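Local coordinates for flavoprotein (Thermotoga maritima, PDB 5V8S) that probably serves as a flavodiiron oxidoreductase, pairing a di-iron site in a metallo-β-lactamase-like domain with an FMN-binding flavodoxin-like domain for electron transfer, at residues A[93-98]-A[117-122]; A[154-159]-A[166-171]. The protein carries 1 engineered substitution. All coordinates share one frame; numbering follows the deposited sequence.

Interaction 1: residues A[93-98]-A[117-122]; sequences IIVNHT and VEIIAS. With FEO (mu-oxo-diiron), chain C.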
ATOM      1  N   ILE A  93      -4.384  15.858 -36.554  1.00 19.67           N
ATOM      2  CA  ILE A  93      -4.229  14.999 -35.383  1.00 18.70           C
ATOM      3  C   ILE A  93      -5.400  15.263 -34.442  1.00 19.64           C
ATOM      4  O   ILE A  93      -5.617  16.406 -34.015  1.00 20.76           O
ATOM      5  CB  ILE A  93      -2.890  15.228 -34.652  1.00 19.42           C
ATOM      6  CG1 ILE A  93      -1.707  14.987 -35.594  1.00 21.16           C
ATOM      7  CG2 ILE A  93      -2.789  14.291 -33.445  1.00 20.07           C
ATOM      8  CD1 ILE A  93      -0.356  15.364 -35.042  1.00 21.87           C
ATOM      9  N   ILE A  94      -6.145  14.209 -34.111  1.00 18.61           N
ATOM     10  CA  ILE A  94      -7.263  14.297 -33.172  1.00 18.73           C
ATOM     11  C   ILE A  94      -6.799  13.770 -31.824  1.00 18.58           C
ATOM     12  O   ILE A  94      -6.268  12.659 -31.730  1.00 19.14           O
ATOM     13  CB  ILE A  94      -8.487  13.509 -33.669  1.00 19.37           C
ATOM     14  CG1 ILE A  94      -9.020  14.139 -34.969  1.00 20.66           C
ATOM     15  CG2 ILE A  94      -9.580  13.495 -32.586  1.00 19.47           C
ATOM     16  CD1 ILE A  94     -10.212  13.392 -35.594  1.00 21.08           C
ATOM     17  N   VAL A  95      -6.978  14.581 -30.799  1.00 18.94           N
ATOM     18  CA  VAL A  95      -6.584  14.246 -29.434  1.00 18.42           C
ATOM     19  C   VAL A  95      -7.867  14.127 -28.618  1.00 19.29           C
ATOM     20  O   VAL A  95      -8.427  15.124 -28.156  1.00 20.06           O
ATOM     21  CB  VAL A  95      -5.625  15.293 -28.859  1.00 19.60           C
ATOM     22  CG1 VAL A  95      -5.225  14.927 -27.436  1.00 20.98           C
ATOM     23  CG2 VAL A  95      -4.399  15.404 -29.744  1.00 19.81           C
ATOM     24  N   ASN A  96      -8.340  12.889 -28.423  1.00 18.76           N
ATOM     25  CA  ASN A  96      -9.555  12.666 -27.661  1.00 18.56           C
ATOM     26  C   ASN A  96      -9.342  12.906 -26.162  1.00 19.21           C
ATOM     27  O   ASN A  96     -10.311  13.179 -25.449  1.00 19.06           O
ATOM     28  CB  ASN A  96     -10.017  11.220 -27.861  1.00 19.74           C
ATOM     29  CG  ASN A  96     -10.608  10.973 -29.240  1.00 21.12           C
ATOM     30  OD1 ASN A  96     -11.525  11.681 -29.669  1.00 21.93           O
ATOM     31  ND2 ASN A  96     -10.092   9.953 -29.949  1.00 22.22           N
ATOM     32  N   HIS A  97      -8.099  12.822 -25.684  1.00 18.92           N
ATOM     33  CA  HIS A  97      -7.748  12.847 -24.270  1.00 18.86           C
ATOM     34  C   HIS A  97      -6.250  13.059 -24.227  1.00 18.53           C
ATOM     35  O   HIS A  97      -5.514  12.469 -25.024  1.00 20.28           O
ATOM     36  CB  HIS A  97      -8.158  11.486 -23.669  1.00 19.01           C
ATOM     37  CG  HIS A  97      -7.769  11.220 -22.237  1.00 18.59           C
ATOM     38  ND1 HIS A  97      -8.009  12.072 -21.175  1.00 18.75           N
ATOM     39  CD2 HIS A  97      -7.250  10.096 -21.692  1.00 17.84           C
ATOM     40  CE1 HIS A  97      -7.613  11.500 -20.050  1.00 18.87           C
ATOM     41  NE2 HIS A  97      -7.156  10.295 -20.337  1.00 17.14           N
ATOM     42  N   THR A  98      -5.803  13.938 -23.336  1.00 17.94           N
ATOM     43  CA  THR A  98      -4.437  14.436 -23.372  1.00 18.52           C
ATOM     44  C   THR A  98      -3.496  13.733 -22.402  1.00 18.55           C
ATOM     45  O   THR A  98      -2.326  14.117 -22.322  1.00 19.64           O
ATOM     46  CB  THR A  98      -4.410  15.932 -23.058  1.00 20.69           C
ATOM     47  OG1 THR A  98      -4.853  16.145 -21.710  1.00 22.10           O
ATOM     48  CG2 THR A  98      -5.295  16.704 -24.035  1.00 21.63           C
ATOM     49  N   VAL A 117      -0.071  21.364 -38.597  1.00 32.01           N
ATOM     50  CA  VAL A 117      -1.196  20.460 -38.788  1.00 29.55           C
ATOM     51  C   VAL A 117      -2.375  21.013 -38.001  1.00 28.01           C
ATOM     52  O   VAL A 117      -2.213  21.822 -37.085  1.00 29.24           O
ATOM     53  CB  VAL A 117      -0.869  19.022 -38.335  1.00 31.58           C
ATOM     54  CG1 VAL A 117       0.165  18.397 -39.252  1.00 32.66           C
ATOM     55  CG2 VAL A 117      -0.358  19.031 -36.926  1.00 32.27           C
ATOM     56  N   GLU A 118      -3.576  20.560 -38.356  1.00 25.76           N
ATOM     57  CA  GLU A 118      -4.748  20.879 -37.551  1.00 24.21           C
ATOM     58  C   GLU A 118      -4.836  19.883 -36.399  1.00 22.63           C
ATOM     59  O   GLU A 118      -5.031  18.684 -36.623  1.00 23.38           O
ATOM     60  CB  GLU A 118      -6.010  20.844 -38.400  1.00 25.33           C
ATOM     61  CG  GLU A 118      -7.237  21.248 -37.634  1.00 26.91           C
ATOM     62  CD  GLU A 118      -8.446  21.410 -38.539  1.00 28.72           C
ATOM     63  OE1 GLU A 118      -8.566  22.467 -39.202  1.00 32.53           O
ATOM     64  OE2 GLU A 118      -9.259  20.476 -38.598  1.00 28.18           O
ATOM     65  N   ILE A 119      -4.666  20.375 -35.171  1.00 22.06           N
ATOM     66  CA  ILE A 119      -4.787  19.561 -33.959  1.00 20.34           C
ATOM     67  C   ILE A 119      -6.168  19.817 -33.369  1.00 22.01           C
ATOM     68  O   ILE A 119      -6.509  20.959 -33.046  1.00 23.17           O
ATOM     69  CB  ILE A 119      -3.685  19.911 -32.943  1.00 21.20           C
ATOM     70  CG1 ILE A 119      -2.304  19.734 -33.587  1.00 22.70           C
ATOM     71  CG2 ILE A 119      -3.822  19.054 -31.675  1.00 22.06           C
ATOM     72  CD1 ILE A 119      -1.118  20.140 -32.691  1.00 24.83           C
ATOM     73  N   ILE A 120      -6.976  18.768 -33.224  1.00 20.36           N
ATOM     74  CA  ILE A 120      -8.352  18.897 -32.744  1.00 20.60           C
ATOM     75  C   ILE A 120      -8.447  18.328 -31.334  1.00 19.96           C
ATOM     76  O   ILE A 120      -8.016  17.193 -31.082  1.00 20.21           O
ATOM     77  CB  ILE A 120      -9.338  18.185 -33.685  1.00 20.65           C
ATOM     78  CG1 ILE A 120      -9.332  18.873 -35.045  1.00 21.68           C
ATOM     79  CG2 ILE A 120     -10.745  18.165 -33.082  1.00 21.87           C
ATOM     80  CD1 ILE A 120     -10.020  18.074 -36.107  1.00 21.47           C
ATOM     81  N   ALA A 121      -9.056  19.093 -30.426  1.00 19.07           N
ATOM     82  CA  ALA A 121      -9.243  18.642 -29.054  1.00 18.94           C
ATOM     83  C   ALA A 121     -10.454  19.350 -28.463  1.00 19.89           C
ATOM     84  O   ALA A 121     -10.987  20.295 -29.042  1.00 21.33           O
ATOM     85  CB  ALA A 121      -7.994  18.923 -28.211  1.00 20.72           C
ATOM     86  N   SER A 122     -10.871  18.907 -27.288  1.00 20.55           N
ATOM     87  CA  SER A 122     -11.893  19.629 -26.547  1.00 20.72           C
ATOM     88  C   SER A 122     -11.313  20.915 -25.949  1.00 22.11           C
ATOM     89  O   SER A 122     -10.108  21.175 -25.999  1.00 21.97           O
ATOM     90  CB  SER A 122     -12.425  18.757 -25.417  1.00 20.89           C
ATOM     91  OG  SER A 122     -11.438  18.602 -24.409  1.00 22.01           O
TER
HETATM   92 FE1  FEO C 401      -6.542   8.456 -19.232  1.00 19.83          FE
HETATM   93 FE2  FEO C 401      -5.355   6.095 -21.387  1.00 21.34          FE
HETATM   94  O   FEO C 401      -5.321   7.733 -20.464  1.00 21.81           O
HETATM   95  O   HOH W   1      -9.555  16.501 -26.012  1.00 20.87           O
HETATM   96  O   HOH W   2      -5.984   6.615 -18.152  1.00 54.25           O
HETATM   97  O   HOH W   3      -5.857   5.105 -19.402  1.00 26.54           O
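I93 and I120 meet through their backbones, where I93 O accepts the N-H of I120 at 2.8 Å, nearly along the C=O axis. The CA of I119 adds a C-H...O contact to the same oxygen at 3.3 Å, so I93 O is approached by both neighbours. I93 N reaches E118 O, and V95 N closes the ladder on I120 O at 2.8 Å with a straight 171° N-H...O angle. Side chains fill both faces of this parallel pair. On one, the side chains of I93 and V117 cross obliquely, CD1 to CG2 4.1 Å apart, and V95 CG2 lies alongside I119 CG2, pointing the same way. On the other, I94 CG1 packs against I120 CD1 at 4.2 Å. Branched aliphatic residues suit such buried strands, since they fill both faces without polar groups to satisfy. The small A121 lies against V95 O through CA and CB, and beyond it water 1 donates to V95 O and accepts from S122 N, bridging the two segments where direct pairing stops. Past the strand, H97 CG is anti to the backbone N (chi1 174°), and the ring's NE2 binds an iron atom of the mu-oxo-diiron centre at 2.2 Å. E99, H163 and D180 complete the protein ligands of that iron, while D166 receives the ND1 hydrogen bond and so fixes the ring's rotation. S122 caps the helix 123-133 through G125 N. The strands 92-94 and 118-121 lie between strands 62-66 and 138-140 of the mixed sheet, with I93 and I119 against helix 106-113 and I94 and I120 against F156 of strand 152-158.

Interaction 2: residues A[154-159]-A[166-171]; sequences FKFVMT and DTMVTY
A β-hairpin of strands 152-158 and 168-172, in the second sheet of the metallo-β-lactamase-like domain, pairs K155 with Y171 and V157 with V169 as antiparallel hydrogen-bonded pairs. Each pair has two N-H...O bonds; V157 N to V169 O is almost straight at 175°, and Y171 N to K155 O measures 2.8 Å. Alternating with them are the non-hydrogen-bonded pairs F156 with T170 and, nearer the loop, M158 with M168, whose side chains share one face. There the M168 CG occupies the position between its backbone N and carbonyl carbon (chi1 66°), and the chain runs extended beyond it, side by side with F156. M168 CE touches F156 CD1 at 3.8 Å; the sulfur lies 5.2 Å from the ring centroid of F156, an oblique Met-aromatic contact. M158, bent at chi2 and chi3, brings its CE to M168 SD at 3.7 Å. T170 points its CG2 at the edge of the F154 ring, in plane, 3.8 Å from CD2, while its OG1 bonds to N96 OD1 and also borders F156 CE1. On the other face V157 CB meets V169 CG2 at 3.9 Å beneath helix 218-228. The side chains of K155 and Y171 meet near their CB atoms; their polar ends go outward, K155 NZ to G144 O and E146, Y171 OH to K232 O. At the loop end T159 N bonds to T167 O at 3.0 Å. T167 OG1 sits only 2.5 Å from T159 O, so short that its detail is doubtful. The chemistry is therefore divided: methionines and phenylalanines packing largely against I94 and V141, and a polar loop end where the T167 hydroxyl can accept from L162 N and offer its one proton to W164 O or T159 O, although the buried T159 OG1 has no partner in the model.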
ATOM      1  N   PHE A 154     -16.706  13.950 -39.543  1.00 24.55           N
ATOM      2  CA  PHE A 154     -16.254  13.572 -38.205  1.00 23.93           C
ATOM      3  C   PHE A 154     -17.115  14.299 -37.180  1.00 24.42           C
ATOM      4  O   PHE A 154     -17.251  15.516 -37.247  1.00 26.32           O
ATOM      5  CB  PHE A 154     -14.804  14.009 -38.006  1.00 22.45           C
ATOM      6  CG  PHE A 154     -13.789  13.147 -38.721  1.00 21.62           C
ATOM      7  CD1 PHE A 154     -13.614  13.240 -40.086  1.00 21.39           C
ATOM      8  CD2 PHE A 154     -13.001  12.239 -38.012  1.00 22.03           C
ATOM      9  CE1 PHE A 154     -12.683  12.460 -40.743  1.00 21.99           C
ATOM     10  CE2 PHE A 154     -12.063  11.465 -38.660  1.00 22.27           C
ATOM     11  CZ  PHE A 154     -11.910  11.575 -40.043  1.00 22.81           C
ATOM     12  N   LYS A 155     -17.698  13.566 -36.241  1.00 22.48           N
ATOM     13  CA  LYS A 155     -18.573  14.148 -35.237  1.00 22.55           C
ATOM     14  C   LYS A 155     -17.924  13.971 -33.872  1.00 22.42           C
ATOM     15  O   LYS A 155     -17.490  12.872 -33.529  1.00 23.04           O
ATOM     16  CB  LYS A 155     -19.936  13.458 -35.256  1.00 24.24           C
ATOM     17  CG  LYS A 155     -20.945  14.048 -34.285  1.00 27.62           C
ATOM     18  CD  LYS A 155     -22.315  13.402 -34.437  1.00 31.22           C
ATOM     19  CE  LYS A 155     -23.377  14.194 -33.697  1.00 35.01           C
ATOM     20  NZ  LYS A 155     -23.500  15.602 -34.229  1.00 36.43           N
ATOM     21  N   PHE A 156     -17.838  15.054 -33.105  1.00 21.71           N
ATOM     22  CA  PHE A 156     -17.164  15.044 -31.815  1.00 21.80           C
ATOM     23  C   PHE A 156     -18.197  15.126 -30.703  1.00 21.86           C
ATOM     24  O   PHE A 156     -19.040  16.028 -30.690  1.00 24.75           O
ATOM     25  CB  PHE A 156     -16.144  16.180 -31.741  1.00 22.03           C
ATOM     26  CG  PHE A 156     -15.121  16.088 -32.821  1.00 22.19           C
ATOM     27  CD1 PHE A 156     -14.043  15.248 -32.689  1.00 21.89           C
ATOM     28  CD2 PHE A 156     -15.306  16.752 -34.023  1.00 22.36           C
ATOM     29  CE1 PHE A 156     -13.123  15.105 -33.702  1.00 22.36           C
ATOM     30  CE2 PHE A 156     -14.388  16.622 -35.033  1.00 23.76           C
ATOM     31  CZ  PHE A 156     -13.292  15.785 -34.877  1.00 23.14           C
ATOM     32  N   VAL A 157     -18.122  14.185 -29.772  1.00 21.71           N
ATOM     33  CA  VAL A 157     -19.076  14.088 -28.683  1.00 22.87           C
ATOM     34  C   VAL A 157     -18.295  14.195 -27.378  1.00 22.76           C
ATOM     35  O   VAL A 157     -17.448  13.341 -27.083  1.00 21.82           O
ATOM     36  CB  VAL A 157     -19.844  12.763 -28.748  1.00 24.53           C
ATOM     37  CG1 VAL A 157     -20.793  12.651 -27.577  1.00 25.65           C
ATOM     38  CG2 VAL A 157     -20.575  12.627 -30.100  1.00 25.21           C
ATOM     39  N   MET A 158     -18.589  15.224 -26.595  1.00 22.88           N
ATOM     40  CA  MET A 158     -17.917  15.376 -25.307  1.00 23.76           C
ATOM     41  C   MET A 158     -18.440  14.328 -24.331  1.00 24.73           C
ATOM     42  O   MET A 158     -19.652  14.133 -24.201  1.00 26.11           O
ATOM     43  CB  MET A 158     -18.160  16.774 -24.738  1.00 24.84           C
ATOM     44  CG  MET A 158     -17.704  17.927 -25.626  1.00 26.81           C
ATOM     45  SD  MET A 158     -15.998  17.847 -26.193  1.00 26.65           S
ATOM     46  CE  MET A 158     -16.225  17.447 -27.928  1.00 26.15           C
ATOM     47  N   THR A 159     -17.529  13.643 -23.659  1.00 25.41           N
ATOM     48  CA  THR A 159     -17.885  12.668 -22.632  1.00 26.41           C
ATOM     49  C   THR A 159     -17.053  12.981 -21.396  1.00 26.99           C
ATOM     50  O   THR A 159     -16.148  12.224 -21.022  1.00 26.99           O
ATOM     51  CB  THR A 159     -17.676  11.234 -23.129  1.00 26.43           C
ATOM     52  OG1 THR A 159     -16.296  11.022 -23.453  1.00 26.88           O
ATOM     53  CG2 THR A 159     -18.543  10.972 -24.371  1.00 27.01           C
ATOM     54  N   ASP A 166     -11.294  16.672 -20.090  1.00 20.91           N
ATOM     55  CA  ASP A 166     -11.010  16.875 -21.505  1.00 20.25           C
ATOM     56  C   ASP A 166     -11.565  15.783 -22.407  1.00 20.01           C
ATOM     57  O   ASP A 166     -11.460  15.909 -23.627  1.00 19.50           O
ATOM     58  CB  ASP A 166      -9.497  16.991 -21.751  1.00 20.47           C
ATOM     59  CG  ASP A 166      -8.738  15.682 -21.519  1.00 20.96           C
ATOM     60  OD1 ASP A 166      -9.308  14.731 -20.938  1.00 21.70           O
ATOM     61  OD2 ASP A 166      -7.556  15.617 -21.932  1.00 21.74           O
ATOM     62  N   THR A 167     -12.156  14.730 -21.856  1.00 19.57           N
ATOM     63  CA  THR A 167     -12.405  13.535 -22.649  1.00 19.50           C
ATOM     64  C   THR A 167     -13.549  13.732 -23.634  1.00 20.33           C
ATOM     65  O   THR A 167     -14.599  14.286 -23.301  1.00 21.28           O
ATOM     66  CB  THR A 167     -12.640  12.323 -21.739  1.00 21.25           C
ATOM     67  OG1 THR A 167     -13.711  12.562 -20.825  1.00 27.10           O
ATOM     68  CG2 THR A 167     -11.457  12.088 -20.928  1.00 18.98           C
ATOM     69  N   MET A 168     -13.316  13.285 -24.863  1.00 19.53           N
ATOM     70  CA  MET A 168     -14.324  13.258 -25.905  1.00 19.06           C
ATOM     71  C   MET A 168     -14.131  11.981 -26.710  1.00 19.90           C
ATOM     72  O   MET A 168     -13.132  11.272 -26.572  1.00 19.55           O
ATOM     73  CB  MET A 168     -14.197  14.486 -26.821  1.00 20.11           C
ATOM     74  CG  MET A 168     -12.936  14.523 -27.638  1.00 21.49           C
ATOM     75  SD  MET A 168     -12.991  15.895 -28.823  1.00 22.16           S
ATOM     76  CE  MET A 168     -11.560  15.508 -29.810  1.00 21.70           C
ATOM     77  N   VAL A 169     -15.103  11.689 -27.565  1.00 21.14           N
ATOM     78  CA  VAL A 169     -14.992  10.574 -28.492  1.00 21.14           C
ATOM     79  C   VAL A 169     -15.264  11.114 -29.890  1.00 20.78           C
ATOM     80  O   VAL A 169     -15.971  12.111 -30.056  1.00 22.54           O
ATOM     81  CB  VAL A 169     -15.940   9.409 -28.121  1.00 21.85           C
ATOM     82  CG1 VAL A 169     -15.609   8.847 -26.739  1.00 22.38           C
ATOM     83  CG2 VAL A 169     -17.373   9.866 -28.150  1.00 23.57           C
ATOM     84  N   THR A 170     -14.666  10.470 -30.890  1.00 19.59           N
ATOM     85  CA  THR A 170     -14.770  10.873 -32.287  1.00 20.07           C
ATOM     86  C   THR A 170     -15.560   9.808 -33.040  1.00 19.90           C
ATOM     87  O   THR A 170     -15.214   8.625 -33.000  1.00 20.98           O
ATOM     88  CB  THR A 170     -13.373  11.026 -32.898  1.00 21.06           C
ATOM     89  OG1 THR A 170     -12.666  12.075 -32.227  1.00 22.40           O
ATOM     90  CG2 THR A 170     -13.435  11.368 -34.380  1.00 21.46           C
ATOM     91  N   TYR A 171     -16.622  10.233 -33.711  1.00 20.46           N
ATOM     92  CA  TYR A 171     -17.536   9.346 -34.428  1.00 21.02           C
ATOM     93  C   TYR A 171     -17.390   9.587 -35.922  1.00 21.76           C
ATOM     94  O   TYR A 171     -17.575  10.711 -36.385  1.00 23.07           O
ATOM     95  CB  TYR A 171     -18.959   9.663 -33.996  1.00 22.66           C
ATOM     96  CG  TYR A 171     -20.031   8.844 -34.664  1.00 24.60           C
ATOM     97  CD1 TYR A 171     -20.312   7.564 -34.220  1.00 26.73           C
ATOM     98  CD2 TYR A 171     -20.787   9.351 -35.723  1.00 25.21           C
ATOM     99  CE1 TYR A 171     -21.305   6.801 -34.803  1.00 28.33           C
ATOM    100  CE2 TYR A 171     -21.780   8.586 -36.324  1.00 27.34           C
ATOM    101  CZ  TYR A 171     -22.036   7.313 -35.865  1.00 29.18           C
ATOM    102  OH  TYR A 171     -23.034   6.553 -36.450  1.00 31.63           O
TER

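Interaction 1 closes before interaction 2 opens along the chain, and their centres lie 10 Å apart within the one metallo-β-lactamase-like domain. They belong to different sheets, the seven-stranded one holding 93-98 and 117-122 and the five-stranded one holding 154-159 and 166-171, which pack face to face in the αββα sandwich of this fold. I94 CG2 comes 3.4 Å from T170 OG1 in that interface. Where the strands give way to loops, the segments are tied by probable hydrogen bonds from T98 OG1 to D166 OD2 and between S122 OG and D166 O. The sandwich thereby joins both sheets at the edge where the metal ligands gather.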